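Local atomic coordinates of type I polyketide synthase PikAII (Streptomyces venezuelae, PDB entry 3QP9), a protein that contains a C2-type ketoreductase domain of a modular polyketide synthase, a Rossmann-fold enzyme that probably epimerises the substrate intermediate during polyketide assembly. Residues Asp354-Leu358 with Ala359-Ala363; Ser401-Ala404 with Ala405-Gly409; Ala417-Ala420 with Phe421-Ala424. All coordinates share one frame; numbering follows the deposited sequence.

How the interactions relate
The three contacts are all local and follow one another along the chain in the ketoreductase domain, where similar backbone turns meet different surroundings. Interaction 1 is a partly exposed loop before helix 363-386, built on one carbonyl with three donors. Interaction 2, wholly buried, adds a valine-tryptophan CH-pi contact to a carbonyl with one good donor and two weak ones. Interaction 3 is helix near the centre of the chain: backbone bonds carry the contact itself, while D423 reaches out to S438 and, weakly, S401. Interactions 2 and 3 touch, S401 OG lying 3.1 Å from D423 OD2; interaction 1 stays about 7 Å from both, measured between nearest atoms.

Interaction 1 (Asp354-Leu358 with Ala359-Ala363); sequences DSEPL and AATDA
The methyl CG2 of T361 lies over one face of the E356 carboxylate, above OE2 at 3.3 Å and 3.6 Å from the carboxylate carbon CD. The other oxygen, OE1, comes within 3.4 Å of A360 O; as both are acceptors, this is proximity without a bond. The first torsion of E356 (chi1 -54°) sets CG beside its backbone N, and the chain then runs out extended, carrying the carboxylate past T361 while CB closes on OG1 of that threonine at 3.3 Å. Around P357 O, the oxygen of a second flat group, three donors gather. The amide N of T361 approaches nearly along the C=O axis at 3.2 Å, A360 N stands above one side of the carbonyl plane at 3.0 Å, and T361 OG1 donates from the other side at 2.9 Å. Amides three and four residues on thus share one acceptor, as in a single helix-like turn, and the hydroxyl adds a third bond; the turn lies in the loop between strand 343-348 and helix 363-386 of the Rossmann-type ketoreductase domain. The threonine chi1 of -22° is nearly eclipsed, and the bond from OG1 to P357 O probably helps to hold it. A further, weak bond runs from T361 N to L358 O. L358 itself turns inward onto M178 and A182 of helix 170-185, its N bonded to E185 and its O to Q140. Directly after the turn, D362 is the N-cap of helix 363-386, its OD1 accepting from A365 N.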
ATOM      1  N   ASP A 354      -9.527  -3.699 -11.928  1.00 52.81           N
ATOM      2  CA  ASP A 354      -9.040  -5.031 -12.336  1.00 54.73           C
ATOM      3  C   ASP A 354      -7.541  -5.163 -12.251  1.00 54.13           C
ATOM      4  O   ASP A 354      -6.800  -4.229 -12.512  1.00 54.66           O
ATOM      5  CB  ASP A 354      -9.549  -5.499 -13.728  1.00 56.85           C
ATOM      6  CG  ASP A 354      -9.880  -4.352 -14.666  1.00 60.86           C
ATOM      7  OD1 ASP A 354      -9.010  -3.963 -15.497  1.00 66.13           O
ATOM      8  OD2 ASP A 354     -11.036  -3.867 -14.583  1.00 64.13           O
ATOM      9  N   SER A 355      -7.119  -6.358 -11.895  1.00 54.47           N
ATOM     10  CA  SER A 355      -5.709  -6.692 -11.763  1.00 55.56           C
ATOM     11  C   SER A 355      -5.140  -7.480 -12.985  1.00 54.57           C
ATOM     12  O   SER A 355      -5.899  -8.029 -13.790  1.00 56.75           O
ATOM     13  CB  SER A 355      -5.556  -7.497 -10.461  1.00 55.86           C
ATOM     14  OG  SER A 355      -6.453  -8.628 -10.465  1.00 59.31           O
ATOM     15  N   GLU A 356      -3.819  -7.481 -13.142  1.00 53.02           N
ATOM     16  CA  GLU A 356      -3.109  -8.244 -14.179  1.00 51.30           C
ATOM     17  C   GLU A 356      -1.797  -8.746 -13.557  1.00 49.00           C
ATOM     18  O   GLU A 356      -1.246  -8.079 -12.703  1.00 44.21           O
ATOM     19  CB  GLU A 356      -2.710  -7.373 -15.388  1.00 52.92           C
ATOM     20  CG  GLU A 356      -3.780  -6.527 -16.135  1.00 58.88           C
ATOM     21  CD  GLU A 356      -3.236  -5.937 -17.468  1.00 65.14           C
ATOM     22  OE1 GLU A 356      -2.630  -6.705 -18.260  1.00 67.20           O
ATOM     23  OE2 GLU A 356      -3.424  -4.722 -17.739  1.00 65.54           O
ATOM     24  N   PRO A 357      -1.242  -9.889 -14.029  1.00 47.16           N
ATOM     25  CA  PRO A 357       0.131 -10.169 -13.572  1.00 45.60           C
ATOM     26  C   PRO A 357       1.124  -9.053 -13.945  1.00 43.98           C
ATOM     27  O   PRO A 357       0.936  -8.354 -14.953  1.00 42.42           O
ATOM     28  CB  PRO A 357       0.491 -11.482 -14.341  1.00 46.86           C
ATOM     29  CG  PRO A 357      -0.880 -12.191 -14.473  1.00 46.80           C
ATOM     30  CD  PRO A 357      -1.823 -11.025 -14.794  1.00 47.91           C
ATOM     31  N   LEU A 358       2.197  -8.893 -13.174  1.00 41.78           N
ATOM     32  CA  LEU A 358       3.137  -7.801 -13.483  1.00 41.72           C
ATOM     33  C   LEU A 358       3.750  -7.940 -14.881  1.00 42.36           C
ATOM     34  O   LEU A 358       3.899  -6.927 -15.568  1.00 43.32           O
ATOM     35  CB  LEU A 358       4.232  -7.610 -12.427  1.00 40.77           C
ATOM     36  CG  LEU A 358       3.711  -7.141 -11.044  1.00 38.17           C
ATOM     37  CD1 LEU A 358       4.711  -7.404  -9.895  1.00 40.41           C
ATOM     38  CD2 LEU A 358       3.180  -5.663 -10.972  1.00 31.73           C
ATOM     39  N   ALA A 359       4.089  -9.168 -15.278  1.00 43.24           N
ATOM     40  CA  ALA A 359       4.715  -9.431 -16.605  1.00 45.32           C
ATOM     41  C   ALA A 359       3.830  -8.929 -17.727  1.00 47.10           C
ATOM     42  O   ALA A 359       4.336  -8.509 -18.774  1.00 47.66           O
ATOM     43  CB  ALA A 359       5.022 -10.909 -16.809  1.00 44.26           C
ATOM     44  N   ALA A 360       2.520  -8.940 -17.485  1.00 48.71           N
ATOM     45  CA  ALA A 360       1.538  -8.671 -18.545  1.00 51.11           C
ATOM     46  C   ALA A 360       1.030  -7.236 -18.584  1.00 51.71           C
ATOM     47  O   ALA A 360       0.500  -6.810 -19.591  1.00 52.25           O
ATOM     48  CB  ALA A 360       0.371  -9.683 -18.488  1.00 50.76           C
ATOM     49  N   THR A 361       1.205  -6.479 -17.493  1.00 52.14           N
ATOM     50  CA  THR A 361       0.806  -5.083 -17.485  1.00 52.12           C
ATOM     51  C   THR A 361       1.899  -4.176 -18.033  1.00 52.22           C
ATOM     52  O   THR A 361       2.898  -4.645 -18.561  1.00 52.58           O
ATOM     53  CB  THR A 361       0.451  -4.554 -16.074  1.00 52.19           C
ATOM     54  OG1 THR A 361       0.113  -5.624 -15.180  1.00 54.34           O
ATOM     55  CG2 THR A 361      -0.708  -3.650 -16.206  1.00 50.43           C
ATOM     56  N   ASP A 362       1.677  -2.874 -17.915  1.00 51.34           N
ATOM     57  CA  ASP A 362       2.617  -1.863 -18.361  1.00 51.94           C
ATOM     58  C   ASP A 362       2.400  -0.602 -17.524  1.00 50.59           C
ATOM     59  O   ASP A 362       1.387  -0.510 -16.834  1.00 49.81           O
ATOM     60  CB  ASP A 362       2.487  -1.583 -19.883  1.00 53.36           C
ATOM     61  CG  ASP A 362       1.092  -1.054 -20.292  1.00 54.95           C
ATOM     62  OD1 ASP A 362       0.609  -0.083 -19.711  1.00 55.48           O
ATOM     63  OD2 ASP A 362       0.484  -1.586 -21.240  1.00 57.11           O
ATOM     64  N   ALA A 363       3.341   0.342 -17.602  1.00 50.37           N
ATOM     65  CA  ALA A 363       3.387   1.524 -16.759  1.00 51.11           C
ATOM     66  C   ALA A 363       2.152   2.397 -16.814  1.00 51.48           C
ATOM     67  O   ALA A 363       1.825   3.012 -15.801  1.00 51.14           O
ATOM     68  CB  ALA A 363       4.653   2.364 -17.007  1.00 51.76           C
TER

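Interaction 2 (Ser401-Ala404 with Ala405-Gly409); sequences SSVA and AIWGG
V403 lies against one face of the W407 indole, with CB 3.4 Å from CZ2 and offset toward the rim of the ring system. The interaction is a CH-pi contact: CB sits 3.7 Å from the centroid of the six-membered ring, 26° off the normal. Both valine branches join in, CG1 reaching CH2 at 3.5 Å and CG2 lying near CZ2 and CE2, while the two side chains run next to each other in the same direction. A chi1 of 55° puts the tryptophan CG between its own backbone N and carbonyl carbon, which folds the indole back over the valine. Beneath this apolar pair the backbone closes on V403 O. W407 N donates to it at 3.1 Å in a nearly straight bond (168° at the hydrogen), and I406 N and G408 N add weak bonds, so one carbonyl gathers three successive amides. One step earlier, A405 N bonds S402 O at 2.9 Å from above the carbonyl plane. The S402 side chain positions the start of the turn: its OG accepts from A404 N at 2.9 Å, an ST turn at the point where the chain leaves the strand. Further out, F496 meets the W407 ring edge-to-face, and R231 NH1 donates to I406 O. The turn follows strand 396-402 and opens the loop to helix 413-426; S401 and V403 continue the backbone pairing with strand 435-441, V403 and I406 pack on T487 of strand 485-488, and on helix 413-426 A404 rests against Y415 and A405 against T419 and D423.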
ATOM      1  N   SER A 401      -8.731   0.368   2.266  1.00 30.45           N
ATOM      2  CA  SER A 401      -7.645  -0.253   1.578  1.00 30.51           C
ATOM      3  C   SER A 401      -7.933  -1.761   1.530  1.00 28.69           C
ATOM      4  O   SER A 401      -9.086  -2.212   1.707  1.00 27.70           O
ATOM      5  CB  SER A 401      -6.357   0.106   2.352  1.00 30.28           C
ATOM      6  OG  SER A 401      -5.179  -0.590   1.950  1.00 32.82           O
ATOM      7  N   SER A 402      -6.900  -2.563   1.345  1.00 29.20           N
ATOM      8  CA  SER A 402      -7.107  -3.979   0.986  1.00 26.61           C
ATOM      9  C   SER A 402      -5.944  -4.803   1.499  1.00 26.76           C
ATOM     10  O   SER A 402      -4.818  -4.335   1.492  1.00 25.35           O
ATOM     11  CB  SER A 402      -7.178  -4.097  -0.532  1.00 29.00           C
ATOM     12  OG  SER A 402      -6.884  -5.407  -0.947  1.00 27.95           O
ATOM     13  N   VAL A 403      -6.224  -6.036   1.887  1.00 26.60           N
ATOM     14  CA  VAL A 403      -5.181  -6.978   2.206  1.00 29.01           C
ATOM     15  C   VAL A 403      -4.132  -7.150   1.033  1.00 30.41           C
ATOM     16  O   VAL A 403      -3.061  -7.699   1.282  1.00 29.73           O
ATOM     17  CB  VAL A 403      -5.735  -8.373   2.653  1.00 30.55           C
ATOM     18  CG1 VAL A 403      -6.593  -8.278   3.966  1.00 31.30           C
ATOM     19  CG2 VAL A 403      -6.592  -9.075   1.520  1.00 26.40           C
ATOM     20  N   ALA A 404      -4.430  -6.659  -0.184  1.00 28.17           N
ATOM     21  CA  ALA A 404      -3.460  -6.756  -1.347  1.00 28.38           C
ATOM     22  C   ALA A 404      -2.261  -5.853  -1.014  1.00 28.01           C
ATOM     23  O   ALA A 404      -1.118  -6.186  -1.323  1.00 26.86           O
ATOM     24  CB  ALA A 404      -4.109  -6.309  -2.662  1.00 29.75           C
ATOM     25  N   ALA A 405      -2.512  -4.814  -0.236  1.00 26.66           N
ATOM     26  CA  ALA A 405      -1.454  -3.935   0.155  1.00 27.47           C
ATOM     27  C   ALA A 405      -0.692  -4.393   1.408  1.00 27.70           C
ATOM     28  O   ALA A 405       0.355  -3.802   1.768  1.00 27.94           O
ATOM     29  CB  ALA A 405      -2.058  -2.504   0.396  1.00 25.25           C
ATOM     30  N   ILE A 406      -1.250  -5.359   2.118  1.00 27.01           N
ATOM     31  CA  ILE A 406      -0.685  -5.824   3.397  1.00 27.51           C
ATOM     32  C   ILE A 406       0.259  -7.012   3.152  1.00 28.96           C
ATOM     33  O   ILE A 406       1.450  -6.932   3.430  1.00 28.51           O
ATOM     34  CB  ILE A 406      -1.776  -6.261   4.322  1.00 26.14           C
ATOM     35  CG1 ILE A 406      -2.671  -5.024   4.679  1.00 26.85           C
ATOM     36  CG2 ILE A 406      -1.153  -6.874   5.649  1.00 26.69           C
ATOM     37  CD1 ILE A 406      -1.935  -3.803   5.313  1.00 24.84           C
ATOM     38  N   TRP A 407      -0.258  -8.050   2.509  1.00 28.32           N
ATOM     39  CA  TRP A 407       0.537  -9.207   2.245  1.00 31.59           C
ATOM     40  C   TRP A 407       0.715  -9.433   0.739  1.00 31.68           C
ATOM     41  O   TRP A 407       1.708 -10.030   0.330  1.00 32.55           O
ATOM     42  CB  TRP A 407      -0.047 -10.444   2.974  1.00 30.13           C
ATOM     43  CG  TRP A 407      -1.509 -10.807   2.716  1.00 31.26           C
ATOM     44  CD1 TRP A 407      -2.074 -11.230   1.530  1.00 32.73           C
ATOM     45  CD2 TRP A 407      -2.552 -10.865   3.695  1.00 33.39           C
ATOM     46  NE1 TRP A 407      -3.402 -11.508   1.714  1.00 32.38           N
ATOM     47  CE2 TRP A 407      -3.724 -11.291   3.029  1.00 35.74           C
ATOM     48  CE3 TRP A 407      -2.615 -10.553   5.087  1.00 33.66           C
ATOM     49  CZ2 TRP A 407      -4.938 -11.483   3.701  1.00 36.40           C
ATOM     50  CZ3 TRP A 407      -3.839 -10.707   5.754  1.00 34.29           C
ATOM     51  CH2 TRP A 407      -4.986 -11.168   5.043  1.00 36.83           C
ATOM     52  N   GLY A 408      -0.191  -8.943  -0.104  1.00 34.02           N
ATOM     53  CA  GLY A 408       0.020  -9.152  -1.587  1.00 34.23           C
ATOM     54  C   GLY A 408      -0.625 -10.454  -2.062  1.00 37.65           C
ATOM     55  O   GLY A 408      -0.873 -11.402  -1.263  1.00 40.02           O
ATOM     56  N   GLY A 409      -0.810 -10.584  -3.355  1.00 37.56           N
ATOM     57  CA  GLY A 409      -1.478 -11.752  -3.914  1.00 37.49           C
ATOM     58  C   GLY A 409      -1.053 -11.762  -5.363  1.00 37.35           C
ATOM     59  O   GLY A 409      -0.790 -10.735  -5.931  1.00 37.51           O
TER

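Interaction 3 (Ala417-Ala420 with Phe421-Ala424); sequences AGTA and FLDA
Helix 413-426 is the crossover helix of a beta-alpha-beta unit in the Rossmann-type fold, linking strand 396-402 to strand 435-441, and residues 417-424 make up two of its turns. The backbone ladder is regular at its later end. D423 N bonds T419 O at 3.3 Å, the donor lying in the carbonyl plane with 162° at the hydrogen, and A424 N reaches A420 O at 3.0 Å with its donor tilted from that plane. Two residues earlier, at F421, the pattern shifts: F421 N is bonded chiefly to G418 O, three residues back, at 3.1 Å and from well above the carbonyl plane, and gives a weak bond to A417 O in the usual place four residues back. This suggests a local leaning toward 3-10 bonding within the alpha helix. Side chains close over the same carbonyls. CB of F421 sits 3.3 Å from G418 O, and CB of L422 lies equally close to T419 O. F421 holds CG anti to its backbone N (chi1 179°), which carries the ring outward from the helix axis. L422 instead sets CG beside its own N, 3.7 Å from T419 O. The carboxylate of D423 looks beyond the helix for its partners: OD2 is hydrogen-bonded to S438 OG in strand 435-441 and, weakly, to S401 OG in strand 396-402. Among the neighbouring elements, F421 wedges between M174 of helix 170-185 and A374 and L378 of helix 363-386, A424 packs on P170 and A173 of the former, and L422 faces L399 of strand 396-402 and A377 of helix 363-386.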
ATOM      1  N   ALA A 417      -0.055  -1.607  -5.202  1.00 28.79           N
ATOM      2  CA  ALA A 417       0.548  -0.284  -5.304  1.00 28.64           C
ATOM      3  C   ALA A 417      -0.396   0.844  -4.838  1.00 27.98           C
ATOM      4  O   ALA A 417      -0.013   1.674  -4.005  1.00 27.50           O
ATOM      5  CB  ALA A 417       1.064  -0.020  -6.803  1.00 29.72           C
ATOM      6  N   GLY A 418      -1.622   0.897  -5.404  1.00 29.06           N
ATOM      7  CA  GLY A 418      -2.509   2.050  -5.155  1.00 24.45           C
ATOM      8  C   GLY A 418      -2.993   2.063  -3.696  1.00 24.99           C
ATOM      9  O   GLY A 418      -3.077   3.077  -3.062  1.00 23.69           O
ATOM     10  N   THR A 419      -3.304   0.872  -3.191  1.00 25.38           N
ATOM     11  CA  THR A 419      -3.905   0.685  -1.901  1.00 29.23           C
ATOM     12  C   THR A 419      -2.779   0.853  -0.865  1.00 28.97           C
ATOM     13  O   THR A 419      -3.013   1.390   0.254  1.00 26.96           O
ATOM     14  CB  THR A 419      -4.611  -0.673  -2.071  1.00 32.32           C
ATOM     15  OG1 THR A 419      -6.019  -0.570  -1.933  1.00 34.86           O
ATOM     16  CG2 THR A 419      -3.961  -1.981  -1.672  1.00 28.52           C
ATOM     17  N   ALA A 420      -1.543   0.475  -1.231  1.00 26.61           N
ATOM     18  CA  ALA A 420      -0.436   0.791  -0.259  1.00 25.68           C
ATOM     19  C   ALA A 420      -0.237   2.260  -0.075  1.00 25.27           C
ATOM     20  O   ALA A 420       0.309   2.704   0.952  1.00 23.26           O
ATOM     21  CB  ALA A 420       0.942   0.100  -0.636  1.00 27.82           C
ATOM     22  N   PHE A 421      -0.716   3.062  -1.035  1.00 26.47           N
ATOM     23  CA  PHE A 421      -0.544   4.513  -0.862  1.00 23.79           C
ATOM     24  C   PHE A 421      -1.463   4.974   0.228  1.00 24.40           C
ATOM     25  O   PHE A 421      -1.070   5.914   1.054  1.00 24.41           O
ATOM     26  CB  PHE A 421      -0.865   5.280  -2.151  1.00 28.39           C
ATOM     27  CG  PHE A 421      -0.735   6.770  -2.017  1.00 28.57           C
ATOM     28  CD1 PHE A 421       0.515   7.379  -2.190  1.00 35.01           C
ATOM     29  CD2 PHE A 421      -1.873   7.556  -1.732  1.00 31.61           C
ATOM     30  CE1 PHE A 421       0.648   8.757  -2.057  1.00 32.07           C
ATOM     31  CE2 PHE A 421      -1.770   8.863  -1.621  1.00 32.54           C
ATOM     32  CZ  PHE A 421      -0.492   9.506  -1.806  1.00 33.78           C
ATOM     33  N   LEU A 422      -2.677   4.363   0.289  1.00 22.67           N
ATOM     34  CA  LEU A 422      -3.658   4.674   1.417  1.00 25.68           C
ATOM     35  C   LEU A 422      -3.113   4.380   2.782  1.00 25.88           C
ATOM     36  O   LEU A 422      -3.245   5.208   3.776  1.00 26.96           O
ATOM     37  CB  LEU A 422      -4.969   3.890   1.208  1.00 25.75           C
ATOM     38  CG  LEU A 422      -5.577   3.962  -0.166  1.00 26.53           C
ATOM     39  CD1 LEU A 422      -6.859   3.177  -0.209  1.00 27.11           C
ATOM     40  CD2 LEU A 422      -5.924   5.487  -0.467  1.00 25.40           C
ATOM     41  N   ASP A 423      -2.517   3.181   2.922  1.00 26.58           N
ATOM     42  CA  ASP A 423      -1.953   2.741   4.195  1.00 26.36           C
ATOM     43  C   ASP A 423      -0.789   3.670   4.563  1.00 27.44           C
ATOM     44  O   ASP A 423      -0.637   4.079   5.707  1.00 28.19           O
ATOM     45  CB  ASP A 423      -1.460   1.296   4.150  1.00 27.84           C
ATOM     46  CG  ASP A 423      -2.526   0.316   3.879  1.00 29.53           C
ATOM     47  OD1 ASP A 423      -2.196  -0.699   3.236  1.00 38.44           O
ATOM     48  OD2 ASP A 423      -3.670   0.395   4.463  1.00 38.34           O
ATOM     49  N   ALA A 424      -0.025   4.120   3.589  1.00 27.12           N
ATOM     50  CA  ALA A 424       1.034   5.096   3.921  1.00 28.02           C
ATOM     51  C   ALA A 424       0.595   6.468   4.330  1.00 28.17           C
ATOM     52  O   ALA A 424       1.307   7.115   5.091  1.00 28.53           O
ATOM     53  CB  ALA A 424       2.010   5.277   2.728  1.00 26.00           C
TER